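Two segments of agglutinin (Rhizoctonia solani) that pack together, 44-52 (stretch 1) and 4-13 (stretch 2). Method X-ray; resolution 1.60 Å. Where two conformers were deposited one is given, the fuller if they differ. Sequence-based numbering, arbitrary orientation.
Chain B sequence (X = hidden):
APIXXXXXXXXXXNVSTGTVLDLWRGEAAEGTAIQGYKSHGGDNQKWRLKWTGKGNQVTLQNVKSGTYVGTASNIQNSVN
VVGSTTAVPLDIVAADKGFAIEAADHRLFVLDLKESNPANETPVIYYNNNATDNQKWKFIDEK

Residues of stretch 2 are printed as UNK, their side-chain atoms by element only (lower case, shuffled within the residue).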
ATOM      1  N   ASN B  44      11.788  10.208  19.282  1.00 23.16           N
ATOM      2  CA  ASN B  44      12.631   9.296  18.505  1.00 19.88           C
ATOM      3  C   ASN B  44      11.854   8.074  18.018  1.00 20.74           C
ATOM      4  O   ASN B  44      12.381   7.257  17.267  1.00 18.97           O
ATOM      5  CB  ASN B  44      13.864   8.845  19.300  1.00 23.12           C
ATOM      6  CG  ASN B  44      13.535   7.805  20.344  1.00 27.47           C
ATOM      7  OD1 ASN B  44      12.698   8.029  21.215  1.00 22.89           O
ATOM      8  ND2 ASN B  44      14.183   6.648  20.254  1.00 26.12           N
ATOM      9  N   GLN B  45      10.594   7.968  18.449  1.00 18.71           N
ATOM     10  CA  GLN B  45       9.717   6.878  18.055  1.00 18.57           C
ATOM     11  C   GLN B  45       8.561   7.395  17.202  1.00 17.02           C
ATOM     12  O   GLN B  45       7.583   6.683  16.980  1.00 20.72           O
ATOM     13  CB  GLN B  45       9.179   6.150  19.283  1.00 22.23           C
ATOM     14  CG  GLN B  45      10.227   5.311  20.011  1.00 21.28           C
ATOM     15  CD  GLN B  45       9.649   4.587  21.216  1.00 23.17           C
ATOM     16  OE1 GLN B  45       8.528   4.874  21.650  1.00 23.10           O
ATOM     17  NE2 GLN B  45      10.414   3.652  21.768  1.00 21.17           N
ATOM     18  N   LYS B  46       8.701   8.621  16.702  1.00 19.25           N
ATOM     19  CA  LYS B  46       7.693   9.214  15.830  1.00 19.55           C
ATOM     20  C   LYS B  46       8.291   9.458  14.461  1.00 21.98           C
ATOM     21  O   LYS B  46       9.436   9.908  14.356  1.00 21.12           O
ATOM     22  CB  LYS B  46       7.222  10.556  16.378  1.00 22.00           C
ATOM     23  CG  LYS B  46       6.048  10.486  17.316  1.00 32.97           C
ATOM     24  CD  LYS B  46       6.439  10.004  18.672  1.00 39.38           C
ATOM     25  CE  LYS B  46       5.698  10.804  19.733  1.00 46.55           C
ATOM     26  NZ  LYS B  46       5.159   9.930  20.808  1.00 50.09           N
ATOM     27  N   TRP B  47       7.496   9.217  13.418  1.00 18.52           N
ATOM     28  CA  TRP B  47       7.997   9.251  12.046  1.00 18.70           C
ATOM     29  C   TRP B  47       7.069  10.013  11.100  1.00 24.97           C
ATOM     30  O   TRP B  47       5.849   9.779  11.073  1.00 18.93           O
ATOM     31  CB  TRP B  47       8.178   7.824  11.528  1.00 21.11           C
ATOM     32  CG  TRP B  47       9.059   6.999  12.399  1.00 19.18           C
ATOM     33  CD1 TRP B  47       8.683   6.245  13.480  1.00 20.03           C
ATOM     34  CD2 TRP B  47      10.469   6.856  12.278  1.00 19.20           C
ATOM     35  NE1 TRP B  47       9.779   5.634  14.031  1.00 18.95           N
ATOM     36  CE2 TRP B  47      10.891   5.989  13.309  1.00 15.43           C
ATOM     37  CE3 TRP B  47      11.423   7.370  11.390  1.00 16.41           C
ATOM     38  CZ2 TRP B  47      12.219   5.631  13.477  1.00 15.72           C
ATOM     39  CZ3 TRP B  47      12.746   7.010  11.563  1.00 20.04           C
ATOM     40  CH2 TRP B  47      13.128   6.140  12.592  1.00 14.57           C
ATOM     41  N   ARG B  48       7.647  10.924  10.323  1.00 17.64           N
ATOM     42  CA  ARG B  48       6.864  11.703   9.373  1.00 18.32           C
ATOM     43  C   ARG B  48       6.762  10.996   8.027  1.00 17.34           C
ATOM     44  O   ARG B  48       7.771  10.691   7.385  1.00 21.17           O
ATOM     45  CB  ARG B  48       7.460  13.099   9.198  1.00 21.11           C
ATOM     46  CG  ARG B  48       7.611  13.862  10.502  1.00 19.90           C
ATOM     47  CD  ARG B  48       7.592  15.347  10.258  1.00 29.50           C
ATOM     48  NE  ARG B  48       7.517  16.073  11.521  1.00 35.58           N
ATOM     49  CZ  ARG B  48       8.585  16.480  12.186  1.00 37.65           C
ATOM     50  NH1 ARG B  48       9.794  16.227  11.699  1.00 44.40           N
ATOM     51  NH2 ARG B  48       8.448  17.135  13.326  1.00 29.26           N
ATOM     52  N   LEU B  49       5.529  10.731   7.609  1.00 16.57           N
ATOM     53  CA  LEU B  49       5.254  10.096   6.332  1.00 17.91           C
ATOM     54  C   LEU B  49       4.954  11.196   5.319  1.00 19.59           C
ATOM     55  O   LEU B  49       4.066  12.008   5.537  1.00 18.47           O
ATOM     56  CB  LEU B  49       4.051   9.146   6.463  1.00 15.21           C
ATOM     57  CG  LEU B  49       3.536   8.494   5.182  1.00 14.34           C
ATOM     58  CD1 LEU B  49       4.547   7.459   4.690  1.00 17.99           C
ATOM     59  CD2 LEU B  49       2.177   7.844   5.407  1.00 17.60           C
ATOM     60  N   LYS B  50       5.700  11.223   4.220  1.00 17.95           N
ATOM     61  CA  LYS B  50       5.525  12.257   3.208  1.00 16.62           C
ATOM     62  C   LYS B  50       5.757  11.680   1.819  1.00 17.12           C
ATOM     63  O   LYS B  50       6.739  10.965   1.603  1.00 18.88           O
ATOM     64  CB  LYS B  50       6.501  13.404   3.456  1.00 17.76           C
ATOM     65  CG  LYS B  50       6.209  14.656   2.652  1.00 22.32           C
ATOM     66  CD  LYS B  50       7.237  15.728   2.913  1.00 22.18           C
ATOM     67  CE  LYS B  50       6.948  16.954   2.054  1.00 26.43           C
ATOM     68  NZ  LYS B  50       8.038  17.958   2.151  1.00 40.96           N
ATOM     69  N   TRP B  51       4.871  12.002   0.880  1.00 19.09           N
ATOM     70  CA  TRP B  51       5.044  11.573  -0.509  1.00 18.33           C
ATOM     71  C   TRP B  51       6.105  12.426  -1.210  1.00 20.42           C
ATOM     72  O   TRP B  51       6.154  13.637  -1.010  1.00 20.10           O
ATOM     73  CB  TRP B  51       3.692  11.564  -1.252  1.00 17.73           C
ATOM     74  CG  TRP B  51       2.982  10.261  -1.052  1.00 18.04           C
ATOM     75  CD1 TRP B  51       2.994   9.176  -1.893  1.00 16.10           C
ATOM     76  CD2 TRP B  51       2.231   9.865   0.100  1.00 15.94           C
ATOM     77  NE1 TRP B  51       2.270   8.141  -1.342  1.00 19.00           N
ATOM     78  CE2 TRP B  51       1.802   8.535  -0.114  1.00 19.48           C
ATOM     79  CE3 TRP B  51       1.885  10.499   1.299  1.00 18.38           C
ATOM     80  CZ2 TRP B  51       1.041   7.839   0.818  1.00 16.99           C
ATOM     81  CZ3 TRP B  51       1.121   9.805   2.225  1.00 22.88           C
ATOM     82  CH2 TRP B  51       0.707   8.486   1.978  1.00 20.35           C
ATOM     83  N   THR B  52       6.967  11.801  -2.015  1.00 21.39           N
ATOM     84  CA  THR B  52       8.115  12.518  -2.570  1.00 20.71           C
ATOM     85  C   THR B  52       7.779  13.281  -3.844  1.00 26.71           C
ATOM     86  O   THR B  52       8.491  14.213  -4.224  1.00 25.02           O
ATOM     87  CB  THR B  52       9.256  11.563  -2.917  1.00 19.97           C
ATOM     88  OG1 THR B  52       8.830  10.725  -3.987  1.00 20.48           O
ATOM     89  CG2 THR B  52       9.610  10.689  -1.730  1.00 19.32           C
ATOM     90  N   UNK B   4      -8.088   6.280   4.570  1.00 29.98           N
ATOM     91  CA  UNK B   4      -6.893   6.799   3.929  0.62 29.83           C
ATOM     92  C   UNK B   4      -5.722   6.814   4.896  1.00 25.73           C
ATOM     93  O   UNK B   4      -5.917   6.840   6.107  1.00 28.07           O
ATOM     94  c   UNK B   4      -7.151   8.195   3.353  0.62 35.07           C
ATOM     95  o   UNK B   4      -8.093   8.907   4.135  0.62 32.51           O
ATOM     96  N   UNK B   5      -4.516   6.785   4.342  1.00 24.42           N
ATOM     97  CA  UNK B   5      -3.294   6.912   5.122  1.00 20.29           C
ATOM     98  C   UNK B   5      -2.690   8.252   4.721  1.00 20.19           C
ATOM     99  O   UNK B   5      -1.971   8.335   3.726  1.00 23.71           O
ATOM    100  c   UNK B   5      -1.476   5.046   7.008  1.00 25.07           C
ATOM    101  c   UNK B   5      -2.344   5.763   4.765  1.00 23.84           C
ATOM    102  c   UNK B   5      -0.051   4.648   4.946  1.00 21.22           C
ATOM    103  c   UNK B   5      -1.090   5.579   5.622  1.00 23.80           C
ATOM    104  N   UNK B   6      -2.982   9.320   5.483  1.00 18.93           N
ATOM    105  CA  UNK B   6      -2.531  10.656   5.084  1.00 18.33           C
ATOM    106  C   UNK B   6      -1.071  10.890   5.436  1.00 15.97           C
ATOM    107  O   UNK B   6      -0.521  10.230   6.329  1.00 20.46           O
ATOM    108  c   UNK B   6      -3.835   9.360   6.687  1.00 21.73           C
ATOM    109  c   UNK B   6      -3.670  10.770   7.179  1.00 21.66           C
ATOM    110  c   UNK B   6      -3.404  11.581   5.938  1.00 20.79           C
ATOM    111  N   UNK B   7      -0.448  11.849   4.761  1.00 20.88           N
ATOM    112  CA  UNK B   7       0.839  12.326   5.227  1.00 18.90           C
ATOM    113  C   UNK B   7       0.602  12.838   6.642  1.00 17.05           C
ATOM    114  O   UNK B   7      -0.426  13.471   6.920  1.00 18.64           O
ATOM    115  c   UNK B   7       1.346  13.458   4.329  1.00 18.83           C
ATOM    116  N   UNK B   8       1.534  12.539   7.541  1.00 22.03           N
ATOM    117  CA  UNK B   8       1.446  12.997   8.914  1.00 17.27           C
ATOM    118  C   UNK B   8       2.481  12.265   9.749  1.00 20.34           C
ATOM    119  O   UNK B   8       3.363  11.597   9.206  1.00 21.39           O
ATOM    120  N   UNK B   9       2.372  12.389  11.063  1.00 19.24           N
ATOM    121  CA  UNK B   9       3.316  11.759  11.972  1.00 20.19           C
ATOM    122  C   UNK B   9       2.717  10.469  12.506  1.00 20.33           C
ATOM    123  O   UNK B   9       1.555  10.459  12.918  1.00 18.72           O
ATOM    124  o   UNK B   9       4.202  13.902  12.634  1.00 22.00           O
ATOM    125  c   UNK B   9       4.606  12.024  14.119  1.00 24.92           C
ATOM    126  c   UNK B   9       3.637  12.686  13.140  1.00 23.12           C
ATOM    127  N   UNK B  10       3.520   9.399  12.522  1.00 16.04           N
ATOM    128  CA  UNK B  10       3.045   8.090  12.958  1.00 15.97           C
ATOM    129  C   UNK B  10       3.913   7.436  14.031  1.00 16.78           C
ATOM    130  O   UNK B  10       5.128   7.649  14.078  1.00 20.34           O
ATOM    131  c   UNK B  10      -0.370   7.097   9.935  1.00 21.07           C
ATOM    132  c   UNK B  10       0.645   6.814  10.828  1.00 24.07           C
ATOM    133  c   UNK B  10       1.862   7.470  10.771  1.00 16.78           C
ATOM    134  c   UNK B  10       1.029   8.719   8.867  1.00 17.00           C
ATOM    135  c   UNK B  10       2.047   8.426   9.777  1.00 17.42           C
ATOM    136  c   UNK B  10      -0.172   8.042   8.960  1.00 19.72           C
ATOM    137  o   UNK B  10      -1.195   8.279   8.084  1.00 19.33           O
ATOM    138  c   UNK B  10       2.960   7.145  11.762  1.00 15.84           C
ATOM    139  N   UNK B  11       3.273   6.644  14.890  1.00 20.03           N
ATOM    140  CA  UNK B  11       3.963   5.580  15.618  1.00 21.19           C
ATOM    141  C   UNK B  11       3.814   4.329  14.763  1.00 18.47           C
ATOM    142  O   UNK B  11       2.722   4.034  14.268  1.00 18.23           O
ATOM    143  c   UNK B  11       3.971   4.113  17.682  1.00 22.14           C
ATOM    144  o   UNK B  11       3.574   6.484  17.847  1.00 27.74           O
ATOM    145  c   UNK B  11       3.348   5.340  17.013  1.00 22.88           C
ATOM    146  N   UNK B  12       4.916   3.612  14.540  1.00 15.63           N
ATOM    147  CA  UNK B  12       4.876   2.421  13.694  1.00 15.63           C
ATOM    148  C   UNK B  12       5.103   1.178  14.549  1.00 17.56           C
ATOM    149  O   UNK B  12       6.223   0.903  14.989  1.00 18.48           O
ATOM    150  c   UNK B  12       6.852   3.855  10.635  1.00 22.98           C
ATOM    151  c   UNK B  12       5.791   3.801  11.726  1.00 21.28           C
ATOM    152  c   UNK B  12       5.925   2.538  12.587  1.00 20.12           C
ATOM    153  c   UNK B  12       4.396   3.907  11.113  1.00 21.62           C
ATOM    154  N   UNK B  13       4.025   0.446  14.800  1.00 17.58           N
ATOM    155  CA  UNK B  13       4.040  -0.665  15.739  1.00 15.67           C
ATOM    156  C   UNK B  13       4.156  -2.003  15.022  1.00 21.30           C
ATOM    157  O   UNK B  13       3.317  -2.345  14.186  1.00 20.09           O
ATOM    158  c   UNK B  13       1.469  -1.706  18.479  1.00 28.47           C
ATOM    159  c   UNK B  13       2.722  -1.791  17.619  1.00 20.05           C
ATOM    160  n   UNK B  13       0.001  -3.189  17.108  1.00 51.84           N
ATOM    161  c   UNK B  13       2.774  -0.644  16.615  1.00 17.09           C
ATOM    162  c   UNK B  13       0.205  -1.811  17.638  1.00 48.05           C
TER
HETATM  163  O   HOH W   1       7.402   4.209  15.928  1.00 19.05           O

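Position 4 carries one carbon and then one oxygen, a short hydroxyl arm out of reach of stretch 1: Ser4. Position 5 has four carbons forked at the second, and one tip of the fork lies 3.9 Å from CD2 of Leu49. A fork at that point means leucine, Leu5, whose backbone O also sits 3.2 Å from CH2 of Trp51. At position 6 three carbons close a ring onto the backbone N, which only proline does; Pro6 points its CB away from stretch 1, yet its O lies 3.7 Å from Leu49 CD2. Position 7 has a single side-chain carbon, 4.2 Å from CZ3 of Trp51, and is Ala7; its N meets the edge of that indole, 3.6 Å from CZ3.

Position 8 has no side-chain atoms, so it is Gly8. Its backbone pairs with Leu49 in both directions: Leu49 N donates to Gly8 O at 2.8 Å, nearly straight, and Gly8 N donates to Leu49 O at a longer 3.3 Å. Position 9 has one carbon carrying an oxygen and a carbon. That is threonine, and Thr9 shares a sheet face with Arg48, its OG1 4.0 Å from Arg48 CG, while its CG2 lies 3.8 Å from Lys46 CB.

Position 10 has one carbon, then a six-carbon ring bearing an oxygen, with a ring carbon 3.7 Å from Leu49 CD2. This is Tyr10. Its OH donates to Pro6 O at 2.7 Å, tying the ring back to the loop before the strand. Position 11 repeats the carbon with one oxygen and one carbon, directed sideways to stretch 1: Thr11. Position 12 has four carbons forked at the second, pointing toward stretch 1, and one tip comes 4.1 Å from Trp47 CD1; it is Leu12. Position 13, four carbons in a row ending in nitrogen, is Lys13, beyond reach.

The contact works by antiparallel pairing first. Tyr10 N to Trp47 O (2.8 Å) and Trp47 N to Tyr10 O (2.9 Å) close one ring, Leu49 with Gly8 closes the next, and the close Arg48–Thr9 pair between them has its CA atoms 4.4 Å apart. Alternation then sorts the side chains: Trp47, Leu49 and Tyr10 share one face, Arg48 and Thr9 the other. Leu49 is the apolar hub, meeting both Leu5 and Tyr10 through CD2. Past the last bridge toward Leu12, a water takes over, accepting from Leu12 N at 2.9 Å and donating to Gln45 O at 2.7 Å.

Stretch 2 4-13: SLPAGTYTLK
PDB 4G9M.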